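Local coordinates for L-isoleucine-4-hydroxylase (Bacillus thuringiensis, PDB 6LNH), which hydroxylates L-isoleucine to (4S)-4-hydroxy-L-isoleucine, using ferrous iron, 2-oxoglutarate, dioxygen and ascorbate, at residues C[67-79]-C[141-155]. Residues are numbered along the deposited sequence; the frame is centred on the assembly and turned at random.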
loop_
_atom_site.group_PDB
_atom_site.type_symbol
_atom_site.label_atom_id
_atom_site.label_comp_id
_atom_site.label_asym_id
_atom_site.label_seq_id
_atom_site.Cartn_x
_atom_site.Cartn_y
_atom_site.Cartn_z
ATOM N N CYS C 67 -12.934 7.283 -21.233
ATOM C CA CYS C 67 -11.810 7.044 -20.289
ATOM C C CYS C 67 -11.945 5.639 -19.678
ATOM O O CYS C 67 -11.192 5.331 -18.738
ATOM C CB CYS C 67 -11.775 8.105 -19.188
ATOM S SG CYS C 67 -12.280 9.774 -19.698
ATOM N N ARG C 68 -12.850 4.808 -20.213
ATOM C CA ARG C 68 -13.071 3.446 -19.653
ATOM C C ARG C 68 -13.889 2.574 -20.614
ATOM O O ARG C 68 -14.264 3.062 -21.689
ATOM C CB ARG C 68 -13.850 3.560 -18.342
ATOM C CG ARG C 68 -15.329 3.865 -18.536
ATOM C CD ARG C 68 -15.665 5.310 -18.228
ATOM N NE ARG C 68 -16.961 5.461 -17.585
ATOM C CZ ARG C 68 -17.936 6.243 -18.034
ATOM N NH1 ARG C 68 -17.765 6.949 -19.139
ATOM N NH2 ARG C 68 -19.081 6.317 -17.381
ATOM N N ALA C 69 -14.156 1.328 -20.209
ATOM C CA ALA C 69 -14.945 0.352 -20.999
ATOM C C ALA C 69 -16.133 -0.114 -20.152
ATOM O O ALA C 69 -15.978 -0.175 -18.924
ATOM C CB ALA C 69 -14.072 -0.809 -21.401
ATOM N N ARG C 70 -17.266 -0.443 -20.780
ATOM C CA ARG C 70 -18.453 -0.851 -19.982
ATOM C C ARG C 70 -19.458 -1.657 -20.814
ATOM O O ARG C 70 -19.384 -1.621 -22.052
ATOM C CB ARG C 70 -19.150 0.393 -19.426
ATOM C CG ARG C 70 -19.791 1.269 -20.493
ATOM C CD ARG C 70 -20.449 2.510 -19.925
ATOM N NE ARG C 70 -21.521 2.194 -18.994
ATOM C CZ ARG C 70 -21.760 2.863 -17.874
ATOM N NH1 ARG C 70 -20.998 3.890 -17.542
ATOM N NH2 ARG C 70 -22.755 2.503 -17.086
ATOM N N SER C 71 -20.360 -2.349 -20.111
ATOM C CA SER C 71 -21.442 -3.149 -20.659
ATOM C C SER C 71 -22.665 -2.914 -19.789
ATOM O O SER C 71 -22.543 -2.617 -18.598
ATOM C CB SER C 71 -21.100 -4.645 -20.694
ATOM O OG SER C 71 -20.182 -4.939 -21.729
ATOM N N TYR C 72 -23.846 -3.030 -20.390
ATOM C CA TYR C 72 -25.073 -2.717 -19.676
ATOM C C TYR C 72 -26.157 -3.720 -20.036
ATOM O O TYR C 72 -26.317 -4.086 -21.204
ATOM C CB TYR C 72 -25.518 -1.284 -20.003
ATOM C CG TYR C 72 -26.897 -0.880 -19.524
ATOM C CD1 TYR C 72 -27.221 -0.895 -18.176
ATOM C CD2 TYR C 72 -27.859 -0.432 -20.423
ATOM C CE1 TYR C 72 -28.475 -0.502 -17.737
ATOM C CE2 TYR C 72 -29.113 -0.038 -19.996
ATOM C CZ TYR C 72 -29.416 -0.076 -18.651
ATOM O OH TYR C 72 -30.664 0.316 -18.221
ATOM N N SER C 73 -26.896 -4.154 -19.018
ATOM C CA SER C 73 -28.094 -4.961 -19.195
ATOM C C SER C 73 -29.029 -4.639 -18.041
ATOM O O SER C 73 -28.599 -4.172 -16.984
ATOM C CB SER C 73 -27.774 -6.460 -19.238
ATOM O OG SER C 73 -27.055 -6.797 -20.414
ATOM N N ARG C 74 -30.317 -4.894 -18.249
ATOM C CA ARG C 74 -31.317 -4.536 -17.257
ATOM C C ARG C 74 -32.420 -5.580 -17.212
ATOM O O ARG C 74 -32.698 -6.263 -18.201
ATOM C CB ARG C 74 -31.917 -3.151 -17.540
ATOM C CG ARG C 74 -32.456 -2.978 -18.946
ATOM C CD ARG C 74 -33.257 -1.694 -19.058
ATOM N NE ARG C 74 -33.860 -1.529 -20.376
ATOM C CZ ARG C 74 -33.460 -0.633 -21.272
ATOM N NH1 ARG C 74 -32.461 0.191 -20.990
ATOM N NH2 ARG C 74 -34.068 -0.553 -22.447
ATOM N N TYR C 75 -33.048 -5.689 -16.047
ATOM C CA TYR C 75 -34.229 -6.512 -15.848
ATOM C C TYR C 75 -35.439 -5.607 -15.662
ATOM O O TYR C 75 -35.319 -4.468 -15.201
ATOM C CB TYR C 75 -34.075 -7.424 -14.628
ATOM C CG TYR C 75 -32.989 -8.467 -14.768
ATOM C CD1 TYR C 75 -33.232 -9.668 -15.421
ATOM C CD2 TYR C 75 -31.723 -8.254 -14.239
ATOM C CE1 TYR C 75 -32.244 -10.626 -15.550
ATOM C CE2 TYR C 75 -30.727 -9.207 -14.362
ATOM C CZ TYR C 75 -30.995 -10.391 -15.017
ATOM O OH TYR C 75 -30.007 -11.341 -15.142
ATOM N N ILE C 76 -36.611 -6.123 -16.019
ATOM C CA ILE C 76 -37.877 -5.431 -15.808
ATOM C C ILE C 76 -38.680 -6.214 -14.783
ATOM O O ILE C 76 -38.847 -7.433 -14.913
ATOM C CB ILE C 76 -38.670 -5.278 -17.119
ATOM C CG1 ILE C 76 -37.813 -4.619 -18.199
ATOM C CG2 ILE C 76 -39.943 -4.477 -16.882
ATOM C CD1 ILE C 76 -38.393 -4.741 -19.596
ATOM N N LYS C 77 -39.176 -5.517 -13.766
ATOM C CA LYS C 77 -40.056 -6.107 -12.760
ATOM C C LYS C 77 -41.398 -5.392 -12.857
ATOM O O LYS C 77 -41.550 -4.276 -12.349
ATOM C CB LYS C 77 -39.450 -5.988 -11.364
ATOM C CG LYS C 77 -40.411 -6.319 -10.228
ATOM C CD LYS C 77 -40.855 -7.772 -10.277
ATOM C CE LYS C 77 -41.734 -8.119 -9.086
ATOM N NZ LYS C 77 -43.039 -7.401 -9.125
ATOM N N TYR C 78 -42.368 -6.017 -13.517
ATOM C CA TYR C 78 -43.690 -5.418 -13.602
ATOM C C TYR C 78 -44.422 -5.579 -12.277
ATOM O O TYR C 78 -44.257 -6.578 -11.571
ATOM C CB TYR C 78 -44.507 -6.061 -14.724
ATOM C CG TYR C 78 -43.990 -5.789 -16.117
ATOM C CD1 TYR C 78 -44.314 -4.616 -16.784
ATOM C CD2 TYR C 78 -43.183 -6.713 -16.771
ATOM C CE1 TYR C 78 -43.845 -4.366 -18.060
ATOM C CE2 TYR C 78 -42.711 -6.472 -18.048
ATOM C CZ TYR C 78 -43.047 -5.297 -18.688
ATOM O OH TYR C 78 -42.578 -5.053 -19.957
ATOM N N VAL C 79 -45.225 -4.567 -11.936
ATOM C CA VAL C 79 -45.848 -4.521 -10.616
ATOM C C VAL C 79 -46.780 -5.714 -10.422
ATOM O O VAL C 79 -46.851 -6.301 -9.334
ATOM C CB VAL C 79 -46.576 -3.176 -10.411
ATOM C CG1 VAL C 79 -47.443 -2.839 -11.613
ATOM C CG2 VAL C 79 -47.391 -3.193 -9.125
ATOM N N LYS C 141 -43.280 0.892 -4.646
ATOM C CA LYS C 141 -43.687 -0.425 -5.119
ATOM C C LYS C 141 -44.914 -0.376 -6.015
ATOM O O LYS C 141 -45.396 -1.432 -6.440
ATOM C CB LYS C 141 -43.933 -1.346 -3.922
ATOM C CG LYS C 141 -42.730 -2.201 -3.544
ATOM C CD LYS C 141 -41.482 -1.353 -3.321
ATOM C CE LYS C 141 -41.212 -1.112 -1.845
ATOM N NZ LYS C 141 -39.969 -0.303 -1.623
ATOM N N SER C 142 -45.439 0.811 -6.293
ATOM C CA SER C 142 -46.589 0.962 -7.166
ATOM C C SER C 142 -46.206 1.317 -8.599
ATOM O O SER C 142 -47.082 1.679 -9.390
ATOM C CB SER C 142 -47.522 2.028 -6.595
ATOM O OG SER C 142 -48.178 2.722 -7.641
ATOM N N LYS C 143 -44.926 1.211 -8.962
ATOM C CA LYS C 143 -44.491 1.454 -10.331
ATOM C C LYS C 143 -43.635 0.309 -10.856
ATOM O O LYS C 143 -43.093 -0.486 -10.087
ATOM C CB LYS C 143 -43.730 2.780 -10.425
ATOM C CG LYS C 143 -44.669 3.976 -10.468
ATOM C CD LYS C 143 -44.013 5.243 -9.968
ATOM C CE LYS C 143 -43.057 5.793 -11.004
ATOM N NZ LYS C 143 -43.764 6.402 -12.166
ATOM N N ASP C 144 -43.597 0.190 -12.183
ATOM C CA ASP C 144 -42.769 -0.794 -12.876
ATOM C C ASP C 144 -41.287 -0.436 -12.747
ATOM O O ASP C 144 -40.885 0.687 -13.070
ATOM C CB ASP C 144 -43.195 -0.881 -14.339
ATOM C CG ASP C 144 -44.609 -1.412 -14.496
ATOM O OD1 ASP C 144 -44.987 -2.318 -13.721
ATOM O OD2 ASP C 144 -45.352 -0.912 -15.367
ATOM N N LEU C 145 -40.476 -1.379 -12.270
ATOM C CA LEU C 145 -39.069 -1.128 -11.972
ATOM C C LEU C 145 -38.107 -1.637 -13.042
ATOM O O LEU C 145 -38.287 -2.724 -13.597
ATOM C CB LEU C 145 -38.681 -1.761 -10.640
ATOM C CG LEU C 145 -38.942 -0.909 -9.407
ATOM C CD1 LEU C 145 -40.368 -1.068 -8.918
ATOM C CD2 LEU C 145 -37.940 -1.270 -8.335
ATOM N N ILE C 146 -37.091 -0.823 -13.326
ATOM C CA ILE C 146 -35.922 -1.218 -14.106
ATOM C C ILE C 146 -34.772 -1.486 -13.140
ATOM O O ILE C 146 -34.386 -0.602 -12.368
ATOM C CB ILE C 146 -35.540 -0.137 -15.130
ATOM C CG1 ILE C 146 -36.680 0.090 -16.121
ATOM C CG2 ILE C 146 -34.253 -0.514 -15.844
ATOM C CD1 ILE C 146 -37.102 -1.165 -16.867
ATOM N N ILE C 147 -34.231 -2.702 -13.164
ATOM C CA ILE C 147 -33.051 -3.057 -12.380
ATOM C C ILE C 147 -31.869 -3.077 -13.344
ATOM O O ILE C 147 -31.691 -4.030 -14.107
ATOM C CB ILE C 147 -33.221 -4.397 -11.658
ATOM C CG1 ILE C 147 -34.362 -4.311 -10.645
ATOM C CG2 ILE C 147 -31.924 -4.790 -10.956
ATOM C CD1 ILE C 147 -34.668 -5.625 -9.961
ATOM N N GLY C 148 -31.051 -2.026 -13.310
ATOM C CA GLY C 148 -29.939 -1.900 -14.236
ATOM C C GLY C 148 -28.643 -2.473 -13.684
ATOM O O GLY C 148 -28.343 -2.345 -12.500
ATOM N N LEU C 149 -27.881 -3.111 -14.568
ATOM C CA LEU C 149 -26.592 -3.702 -14.231
ATOM C C LEU C 149 -25.533 -3.081 -15.128
ATOM O O LEU C 149 -25.607 -3.201 -16.356
ATOM C CB LEU C 149 -26.615 -5.222 -14.397
ATOM C CG LEU C 149 -27.134 -6.039 -13.211
ATOM C CD1 LEU C 149 -28.651 -5.966 -13.127
ATOM C CD2 LEU C 149 -26.665 -7.481 -13.316
ATOM N N HIS C 150 -24.546 -2.430 -14.519
ATOM C CA HIS C 150 -23.464 -1.787 -15.252
ATOM C C HIS C 150 -22.148 -2.456 -14.893
ATOM O O HIS C 150 -21.713 -2.405 -13.738
ATOM C CB HIS C 150 -23.401 -0.291 -14.948
ATOM C CG HIS C 150 -24.587 0.478 -15.440
ATOM N ND1 HIS C 150 -24.635 1.051 -16.693
ATOM C CD2 HIS C 150 -25.765 0.776 -14.846
ATOM C CE1 HIS C 150 -25.791 1.673 -16.847
ATOM N NE2 HIS C 150 -26.497 1.517 -15.742
ATOM N N GLN C 151 -21.525 -3.082 -15.883
ATOM C CA GLN C 151 -20.215 -3.702 -15.750
ATOM C C GLN C 151 -19.201 -2.712 -16.314
ATOM O O GLN C 151 -19.158 -2.491 -17.526
ATOM C CB GLN C 151 -20.198 -5.026 -16.511
ATOM C CG GLN C 151 -19.124 -6.019 -16.138
ATOM C CD GLN C 151 -19.231 -7.278 -16.978
ATOM O OE1 GLN C 151 -20.029 -7.341 -17.914
ATOM N NE2 GLN C 151 -18.423 -8.280 -16.658
ATOM N N VAL C 152 -18.379 -2.126 -15.444
ATOM C CA VAL C 152 -17.467 -1.057 -15.834
ATOM C C VAL C 152 -16.052 -1.423 -15.420
ATOM O O VAL C 152 -15.814 -1.830 -14.277
ATOM C CB VAL C 152 -17.859 0.295 -15.212
ATOM C CG1 VAL C 152 -16.995 1.415 -15.792
ATOM C CG2 VAL C 152 -19.335 0.587 -15.443
ATOM N N ARG C 153 -15.119 -1.285 -16.351
ATOM C CA ARG C 153 -13.693 -1.386 -16.070
ATOM C C ARG C 153 -13.073 -0.023 -16.353
ATOM O O ARG C 153 -13.032 0.420 -17.505
ATOM C CB ARG C 153 -13.044 -2.472 -16.925
ATOM C CG ARG C 153 -11.538 -2.504 -16.889
ATOM C CD ARG C 153 -11.091 -3.829 -17.465
ATOM N NE ARG C 153 -10.816 -4.823 -16.427
ATOM C CZ ARG C 153 -9.790 -5.666 -16.454
ATOM N NH1 ARG C 153 -8.962 -5.667 -17.488
ATOM N NH2 ARG C 153 -9.612 -6.533 -15.467
ATOM N N TYR C 154 -12.584 0.639 -15.311
ATOM C CA TYR C 154 -11.838 1.873 -15.506
ATOM C C TYR C 154 -10.390 1.528 -15.817
ATOM O O TYR C 154 -9.796 0.659 -15.173
ATOM C CB TYR C 154 -11.924 2.763 -14.265
ATOM C CG TYR C 154 -13.332 3.228 -13.977
ATOM C CD1 TYR C 154 -14.180 2.463 -13.190
ATOM C CD2 TYR C 154 -13.821 4.416 -14.508
ATOM C CE1 TYR C 154 -15.470 2.872 -12.926
ATOM C CE2 TYR C 154 -15.112 4.836 -14.247
ATOM C CZ TYR C 154 -15.931 4.059 -13.460
ATOM O OH TYR C 154 -17.215 4.478 -13.203
ATOM N N LYS C 155 -9.820 2.212 -16.801
ATOM C CA LYS C 155 -8.458 1.934 -17.231
ATOM C C LYS C 155 -7.642 3.207 -17.107
ATOM O O LYS C 155 -8.006 4.245 -17.671
ATOM C CB LYS C 155 -8.436 1.402 -18.666
ATOM C CG LYS C 155 -9.409 0.249 -18.893
ATOM C CD LYS C 155 -9.417 -0.218 -20.339
ATOM C CE LYS C 155 -10.481 0.508 -21.144
ATOM N NZ LYS C 155 -10.558 -0.005 -22.540
HETATM O O HOH W 1 -42.454 -3.277 -10.284
#
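Ala69 with Arg153, Ser71 with Gln151, Ser73 with Leu149, Tyr75 with Ile147 and Lys77 with Leu145 form five antiparallel hydrogen-bonded pairs, each closed by two backbone bonds; the shortest runs from Leu149 N to Ser73 O (2.7 Å). Past the last pair, Asp144 OD1 accepts a hydrogen bond from Val79 N (2.9 Å), and a water bridges Lys77 O and Lys143 O. On the face carrying Tyr72 and His150, the two rings form an offset stack, centroids 4.5 Å apart and planes at 17°. A chi1 of 170° swings the Tyr72 ring to the carbonyl side, bringing CE1 up to Gly148, which has no side chain on that face. Arg70 stands beside His150 with its guanidinium turned nearly perpendicular (85°) to the imidazole, while Val152 CG2 covers one guanidinium face. These are neighbouring inner strands of the large antiparallel sheet in the double-stranded beta-helix (cupin) fold of 2-oxoglutarate dioxygenases; strand 236-247 flanks 145-155, and strand 84-86 flanks 68-77. The Tyr154 side chain, its ring alongside the Arg68 chain (CE2 to NE 3.9 Å), lies about 7 Å from the bound iron at nearest atoms. Ile146 packs by CG2 on the Arg74 methylene CD (3.6 Å) and by CD1 on Ile76 CG1 (3.8 Å); Asp87 and Asp91 hold the Arg74 guanidinium. On the reverse face, Leu149 CD1 abuts the Tyr75 ring edge at CD2 (4.0 Å), and Leu117 of helix 114-117 touches both side chains.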